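Local coordinates for protein extracellular ligand-binding receptor (Desulfohalobium retbaense DSM 5692, PDB 5ERE) that probably senses small extracellular molecules, binding 2-oxo-4-methylpentanoate (ketoleucine) in a leucine-binding-protein-type receptor region and cytosine in a PAS-like (Cache) sensor domain, at residues T357-G361 with V382-A386; L415-H419 with F449-V453. Residue numbers count along the deposited sequence, not the author numbering.

Both interactions lie within the Cache-family (PAS-like) sensor range of the chain, their centres 11 Å apart, and pack against neighbouring antiparallel strands of one sheet, 378-385 and 449-457. Interaction 1 sets the loop between two helices against the first strand, and interaction 2 sets the C-terminal end of helix 410-418 against the second. The strands join directly, Val-384 O lying 2.8 Å from Ser-452 N, a probable hydrogen bond, and Leu-359 CD1 comes within 3.3 Å of Ile-450 O. Interaction 1 is the more buried and turns on a hydroxyl-to-carbonyl hydrogen bond and a leucine; interaction 2, partly buried, relies on aromatic and apolar side chains.

Interaction 1 (T357-G361 with V382-A386); sequences TGLRG and VTVDA. With CYT (6-aminopyrimidin-2(1H)-one), chain C.
Residues 357-361 form a short loop between helices 324-357 and 362-374, while 382-386 run along the last residues of strand 378-385, an inner strand of the sheet, and on into a loop. Gly-358 leaves helix 324-357 with positive phi (84/-172), and Gly-361, also at positive phi (94/180), takes the N-cap position of helix 362-374. At either glycine a CB would collide with the preceding carbonyl oxygen. Between them the chain comes closest to the strand at Leu-359, whose CA is 5.8 Å from that of Thr-383. Extended backbone angles at Val-382, Thr-383 and Val-384 alternate the side chains, so Thr-383 points toward the loop and Val-384 away from it. With chi1 in p, Thr-383 donates from OG1 to Leu-359 O at 2.9 Å, tying strand to loop. Leu-359, an mt rotamer, lays CD1 against the strand backbone, 3.3 Å from Val-384 O and 3.8 Å from Asp-385 CA. Farther out, Arg-360 NH1 is 4.3 Å from Asp-385 OD2, too long and too far out of the guanidinium plane for a salt bridge; Asp-385 OD1 instead is hydrogen-bonded to Thr-387 OG1 and Thr-389 N. Within the interhelix loop, Thr-357 OG1 gives a 2.7 Å hydrogen bond to Gly-358 O. Val-382 lines the cytosine pocket, its CG1 3.7 Å from CYT N4. The strand is hydrogen-bonded to 390-394 through Thr-383 and to 449-457 through Val-382 and Val-384, and Thr-383 also touches Leu-368, so the interhelix loop packs on the sheet face that helix 362-374 also covers.

Interaction 2 (L415-H419 with F449-V453); sequences LHETH and FIGSV
Phe-449 lays its ring against the imidazole of His-419 in a face-to-face stack, the centroids 3.9 Å apart and the planes at 11°, with His-419 NE2 3.6 Å from Phe-449 CD2. Phe-449 starts the strand segment with chi1 in t and its CA-to-CB bond aimed at the helix. His-419 reaches it from just past the helix end: its backbone turns to positive phi (45/40) while its N still hydrogen-bonds to Leu-415 O at 2.6 Å, and chi1 in m carries the ring over. One turn earlier, His-416, also m, brings CD2 to 3.9 Å from Phe-449 CZ; these two rings meet obliquely, at 82° with centroids 5.9 Å apart. Leu-415 fills in at the edge of the phenyl ring, CD2 to Phe-449 CZ 3.7 Å, and sends CD1 to 3.8 Å from Ser-452 CB. The helix and strand backbones stay 7.6 to 8.2 Å apart at their nearest CA pairs: His-419 with Phe-449, His-416 with Gly-451, Leu-415 with Ser-452. Gly-451 (136/-145) has no side chain, and its backbone angles would jam a CB against the preceding carbonyl oxygen. Ser-452 OG is hydrogen-bonded to Glu-439 OE1 on strand 434-443, a residue of the cytosine pocket. Val-453 points away, onto helices 324-357 and 362-374 across the sheet. A cluster of two histidines and a phenylalanine, joined by a leucine, thus seats the C-terminal end of helix 410-418 on a central antiparallel strand, a helix-on-sheet arrangement in keeping with the PAS-like fold of Cache sensor domains.

Interaction 1 (T357-G361 with V382-A386)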
ATOM      1  N   THR A 357     -39.668 -24.212   4.741  1.00 56.55           N
ATOM      2  CA  THR A 357     -40.426 -22.973   4.552  1.00 53.69           C
ATOM      3  C   THR A 357     -41.007 -22.785   3.150  1.00 59.53           C
ATOM      4  O   THR A 357     -42.010 -22.099   2.964  1.00 63.52           O
ATOM      5  CB  THR A 357     -39.526 -21.749   4.846  1.00 61.62           C
ATOM      6  OG1 THR A 357     -38.560 -21.581   3.790  1.00 61.85           O
ATOM      7  CG2 THR A 357     -38.785 -21.934   6.159  1.00 61.23           C
ATOM      8  N   GLY A 358     -40.356 -23.373   2.159  1.00 55.68           N
ATOM      9  CA  GLY A 358     -40.659 -23.063   0.771  1.00 59.57           C
ATOM     10  C   GLY A 358     -39.886 -21.824   0.370  1.00 48.14           C
ATOM     11  O   GLY A 358     -39.061 -21.340   1.131  1.00 52.41           O
ATOM     12  N   LEU A 359     -40.161 -21.310  -0.816  1.00 47.05           N
ATOM     13  CA  LEU A 359     -39.389 -20.212  -1.400  1.00 56.24           C
ATOM     14  C   LEU A 359     -40.113 -18.864  -1.344  1.00 60.73           C
ATOM     15  O   LEU A 359     -39.478 -17.815  -1.480  1.00 46.23           O
ATOM     16  CB  LEU A 359     -39.063 -20.507  -2.862  1.00 47.36           C
ATOM     17  CG  LEU A 359     -38.290 -21.782  -3.224  1.00 51.23           C
ATOM     18  CD1 LEU A 359     -37.960 -21.770  -4.721  1.00 49.32           C
ATOM     19  CD2 LEU A 359     -37.016 -21.938  -2.398  1.00 48.40           C
ATOM     20  N   ARG A 360     -41.438 -18.906  -1.185  1.00 63.19           N
ATOM     21  CA  ARG A 360     -42.254 -17.696  -1.077  1.00 67.42           C
ATOM     22  C   ARG A 360     -42.683 -17.444   0.369  1.00 66.77           C
ATOM     23  O   ARG A 360     -42.716 -18.370   1.194  1.00 60.44           O
ATOM     24  CB  ARG A 360     -43.493 -17.806  -1.970  1.00 64.70           C
ATOM     25  CG  ARG A 360     -43.202 -17.964  -3.458  1.00 69.06           C
ATOM     26  CD  ARG A 360     -44.516 -18.109  -4.230  1.00 81.71           C
ATOM     27  NE  ARG A 360     -44.631 -17.177  -5.356  1.00 85.50           N
ATOM     28  CZ  ARG A 360     -44.642 -17.517  -6.651  1.00 83.97           C
ATOM     29  NH1 ARG A 360     -44.545 -18.788  -7.052  1.00 72.86           N
ATOM     30  NH2 ARG A 360     -44.754 -16.561  -7.566  1.00 84.93           N
ATOM     31  N   GLY A 361     -42.999 -16.185   0.678  1.00 62.91           N
ATOM     32  CA  GLY A 361     -43.590 -15.841   1.962  1.00 65.01           C
ATOM     33  C   GLY A 361     -42.658 -15.392   3.071  1.00 60.68           C
ATOM     34  O   GLY A 361     -41.438 -15.340   2.919  1.00 47.25           O
ATOM     35  N   VAL A 382     -31.981 -13.941  -3.728  1.00 41.68           N
ATOM     36  CA  VAL A 382     -33.270 -14.354  -4.238  1.00 34.71           C
ATOM     37  C   VAL A 382     -33.507 -15.834  -4.075  1.00 38.61           C
ATOM     38  O   VAL A 382     -32.567 -16.641  -3.889  1.00 38.63           O
ATOM     39  CB  VAL A 382     -33.439 -14.007  -5.719  1.00 38.08           C
ATOM     40  CG1 VAL A 382     -33.283 -12.524  -5.953  1.00 43.39           C
ATOM     41  CG2 VAL A 382     -32.443 -14.797  -6.579  1.00 42.37           C
ATOM     42  N   THR A 383     -34.778 -16.195  -4.157  1.00 41.58           N
ATOM     43  CA  THR A 383     -35.156 -17.569  -4.396  1.00 45.56           C
ATOM     44  C   THR A 383     -35.769 -17.613  -5.772  1.00 47.37           C
ATOM     45  O   THR A 383     -36.327 -16.619  -6.239  1.00 40.22           O
ATOM     46  CB  THR A 383     -36.132 -18.116  -3.341  1.00 44.62           C
ATOM     47  OG1 THR A 383     -37.280 -17.266  -3.243  1.00 49.07           O
ATOM     48  CG2 THR A 383     -35.425 -18.212  -2.012  1.00 44.79           C
ATOM     49  N   VAL A 384     -35.628 -18.782  -6.396  1.00 44.36           N
ATOM     50  CA  VAL A 384     -35.972 -19.049  -7.792  1.00 48.05           C
ATOM     51  C   VAL A 384     -36.665 -20.412  -7.859  1.00 50.99           C
ATOM     52  O   VAL A 384     -36.095 -21.410  -7.412  1.00 46.03           O
ATOM     53  CB  VAL A 384     -34.711 -19.074  -8.697  1.00 54.03           C
ATOM     54  CG1 VAL A 384     -35.089 -19.305 -10.161  1.00 54.54           C
ATOM     55  CG2 VAL A 384     -33.915 -17.788  -8.549  1.00 49.95           C
ATOM     56  N   ASP A 385     -37.875 -20.469  -8.410  1.00 54.53           N
ATOM     57  CA  ASP A 385     -38.635 -21.726  -8.415  1.00 58.51           C
ATOM     58  C   ASP A 385     -38.214 -22.711  -9.519  1.00 59.32           C
ATOM     59  O   ASP A 385     -37.346 -22.421 -10.364  1.00 54.40           O
ATOM     60  CB  ASP A 385     -40.156 -21.448  -8.513  1.00 56.78           C
ATOM     61  CG  ASP A 385     -40.591 -20.833  -9.848  1.00 61.61           C
ATOM     62  OD1 ASP A 385     -39.888 -20.973 -10.876  1.00 57.53           O
ATOM     63  OD2 ASP A 385     -41.682 -20.209  -9.868  1.00 64.60           O
ATOM     64  N   ALA A 386     -38.855 -23.876  -9.508  1.00 60.06           N
ATOM     65  CA  ALA A 386     -38.491 -24.980 -10.401  1.00 62.31           C
ATOM     66  C   ALA A 386     -38.610 -24.585 -11.884  1.00 57.75           C
ATOM     67  O   ALA A 386     -38.090 -25.283 -12.751  1.00 64.56           O
ATOM     68  CB  ALA A 386     -39.357 -26.206 -10.080  1.00 55.49           C
TER
HETATM   69  N3  CYT C 602     -30.379 -11.941 -10.638  1.00 38.76           N
HETATM   70  C4  CYT C 602     -30.273 -12.609  -9.490  1.00 48.02           C
HETATM   71  N1  CYT C 602     -29.905 -13.944 -11.836  1.00 36.99           N
HETATM   72  C2  CYT C 602     -30.202 -12.575 -11.833  1.00 40.44           C
HETATM   73  O2  CYT C 602     -30.261 -11.957 -12.920  1.00 35.81           O
HETATM   74  N4  CYT C 602     -30.476 -11.916  -8.334  1.00 39.66           N
HETATM   75  C5  CYT C 602     -29.971 -14.015  -9.469  1.00 45.24           C
HETATM   76  C6  CYT C 602     -29.796 -14.636 -10.647  1.00 42.06           C

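Interaction 2 (L415-H419 with F449-V453)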
ATOM      1  N   LEU A 415     -27.796 -25.621 -13.021  1.00 39.52           N
ATOM      2  CA  LEU A 415     -28.341 -26.060 -11.729  1.00 42.95           C
ATOM      3  C   LEU A 415     -29.565 -26.953 -11.963  1.00 44.52           C
ATOM      4  O   LEU A 415     -29.786 -27.958 -11.264  1.00 40.35           O
ATOM      5  CB  LEU A 415     -28.695 -24.854 -10.850  1.00 37.87           C
ATOM      6  CG  LEU A 415     -29.234 -25.200  -9.447  1.00 38.41           C
ATOM      7  CD1 LEU A 415     -28.740 -24.212  -8.408  1.00 38.60           C
ATOM      8  CD2 LEU A 415     -30.734 -25.259  -9.483  1.00 40.55           C
ATOM      9  N   HIS A 416     -30.354 -26.588 -12.963  1.00 43.81           N
ATOM     10  CA  HIS A 416     -31.554 -27.336 -13.288  1.00 53.20           C
ATOM     11  C   HIS A 416     -31.222 -28.715 -13.855  1.00 54.82           C
ATOM     12  O   HIS A 416     -31.921 -29.679 -13.584  1.00 51.48           O
ATOM     13  CB  HIS A 416     -32.411 -26.544 -14.270  1.00 46.95           C
ATOM     14  CG  HIS A 416     -33.221 -25.472 -13.610  1.00 57.07           C
ATOM     15  ND1 HIS A 416     -34.149 -24.708 -14.284  1.00 63.74           N
ATOM     16  CD2 HIS A 416     -33.241 -25.044 -12.326  1.00 53.98           C
ATOM     17  CE1 HIS A 416     -34.715 -23.863 -13.444  1.00 61.39           C
ATOM     18  NE2 HIS A 416     -34.186 -24.050 -12.245  1.00 49.99           N
ATOM     19  N   GLU A 417     -30.135 -28.790 -14.613  1.00 48.67           N
ATOM     20  CA  GLU A 417     -29.685 -30.046 -15.193  1.00 54.28           C
ATOM     21  C   GLU A 417     -28.819 -30.898 -14.261  1.00 55.82           C
ATOM     22  O   GLU A 417     -28.612 -32.067 -14.553  1.00 56.97           O
ATOM     23  CB  GLU A 417     -28.915 -29.755 -16.480  1.00 42.23           C
ATOM     24  CG  GLU A 417     -29.765 -29.217 -17.610  1.00 46.89           C
ATOM     25  CD  GLU A 417     -30.899 -30.155 -17.968  1.00 52.74           C
ATOM     26  OE1 GLU A 417     -30.612 -31.334 -18.257  1.00 59.57           O
ATOM     27  OE2 GLU A 417     -32.073 -29.721 -17.948  1.00 56.59           O
ATOM     28  N   THR A 418     -28.316 -30.329 -13.157  1.00 52.33           N
ATOM     29  CA  THR A 418     -27.433 -31.075 -12.241  1.00 46.59           C
ATOM     30  C   THR A 418     -28.048 -31.235 -10.848  1.00 47.24           C
ATOM     31  O   THR A 418     -27.712 -32.153 -10.110  1.00 46.05           O
ATOM     32  CB  THR A 418     -26.018 -30.392 -12.101  1.00 52.24           C
ATOM     33  OG1 THR A 418     -26.137 -29.075 -11.526  1.00 46.62           O
ATOM     34  CG2 THR A 418     -25.302 -30.307 -13.475  1.00 46.79           C
ATOM     35  N   HIS A 419     -28.970 -30.348 -10.516  1.00 46.65           N
ATOM     36  CA  HIS A 419     -29.464 -30.168  -9.148  1.00 52.09           C
ATOM     37  C   HIS A 419     -28.281 -30.144  -8.170  1.00 48.59           C
ATOM     38  O   HIS A 419     -28.327 -30.723  -7.085  1.00 42.66           O
ATOM     39  CB  HIS A 419     -30.483 -31.258  -8.775  1.00 53.35           C
ATOM     40  CG  HIS A 419     -31.779 -31.177  -9.537  1.00 50.11           C
ATOM     41  ND1 HIS A 419     -32.813 -32.071  -9.342  1.00 52.78           N
ATOM     42  CD2 HIS A 419     -32.206 -30.320 -10.497  1.00 52.39           C
ATOM     43  CE1 HIS A 419     -33.822 -31.761 -10.141  1.00 55.29           C
ATOM     44  NE2 HIS A 419     -33.476 -30.706 -10.856  1.00 52.55           N
ATOM     45  N   PHE A 449     -36.971 -31.573  -5.585  1.00 57.32           N
ATOM     46  CA  PHE A 449     -36.381 -30.305  -6.006  1.00 58.47           C
ATOM     47  C   PHE A 449     -37.443 -29.234  -6.148  1.00 55.33           C
ATOM     48  O   PHE A 449     -38.431 -29.432  -6.847  1.00 57.46           O
ATOM     49  CB  PHE A 449     -35.639 -30.496  -7.336  1.00 62.08           C
ATOM     50  CG  PHE A 449     -35.060 -29.230  -7.914  1.00 56.14           C
ATOM     51  CD1 PHE A 449     -33.899 -28.685  -7.400  1.00 53.09           C
ATOM     52  CD2 PHE A 449     -35.661 -28.605  -8.989  1.00 53.67           C
ATOM     53  CE1 PHE A 449     -33.364 -27.531  -7.930  1.00 50.05           C
ATOM     54  CE2 PHE A 449     -35.124 -27.458  -9.531  1.00 51.65           C
ATOM     55  CZ  PHE A 449     -33.972 -26.918  -8.999  1.00 46.23           C
ATOM     56  N   ILE A 450     -37.234 -28.090  -5.507  1.00 56.60           N
ATOM     57  CA  ILE A 450     -38.225 -27.016  -5.565  1.00 56.53           C
ATOM     58  C   ILE A 450     -37.654 -25.691  -6.095  1.00 54.61           C
ATOM     59  O   ILE A 450     -38.379 -24.728  -6.233  1.00 56.77           O
ATOM     60  CB  ILE A 450     -38.860 -26.811  -4.191  1.00 55.96           C
ATOM     61  CG1 ILE A 450     -37.853 -26.315  -3.151  1.00 59.13           C
ATOM     62  CG2 ILE A 450     -39.465 -28.131  -3.714  1.00 58.79           C
ATOM     63  CD1 ILE A 450     -38.512 -25.947  -1.807  1.00 59.46           C
ATOM     64  N   GLY A 451     -36.362 -25.659  -6.417  1.00 58.92           N
ATOM     65  CA  GLY A 451     -35.755 -24.458  -6.963  1.00 49.20           C
ATOM     66  C   GLY A 451     -34.419 -24.171  -6.333  1.00 46.05           C
ATOM     67  O   GLY A 451     -33.677 -25.090  -5.968  1.00 40.21           O
ATOM     68  N   SER A 452     -34.106 -22.895  -6.162  1.00 47.26           N
ATOM     69  CA  SER A 452     -32.755 -22.541  -5.753  1.00 50.82           C
ATOM     70  C   SER A 452     -32.721 -21.238  -4.991  1.00 42.12           C
ATOM     71  O   SER A 452     -33.629 -20.419  -5.098  1.00 43.83           O
ATOM     72  CB  SER A 452     -31.834 -22.441  -6.978  1.00 45.29           C
ATOM     73  OG  SER A 452     -32.323 -21.460  -7.894  1.00 40.69           O
ATOM     74  N   VAL A 453     -31.636 -21.061  -4.244  1.00 38.13           N
ATOM     75  CA  VAL A 453     -31.388 -19.847  -3.508  1.00 43.30           C
ATOM     76  C   VAL A 453     -30.050 -19.283  -3.947  1.00 38.18           C
ATOM     77  O   VAL A 453     -29.077 -20.029  -4.174  1.00 42.68           O
ATOM     78  CB  VAL A 453     -31.459 -20.106  -1.967  1.00 37.05           C
ATOM     79  CG1 VAL A 453     -30.436 -21.144  -1.523  1.00 37.00           C
ATOM     80  CG2 VAL A 453     -31.282 -18.819  -1.178  1.00 42.16           C
TER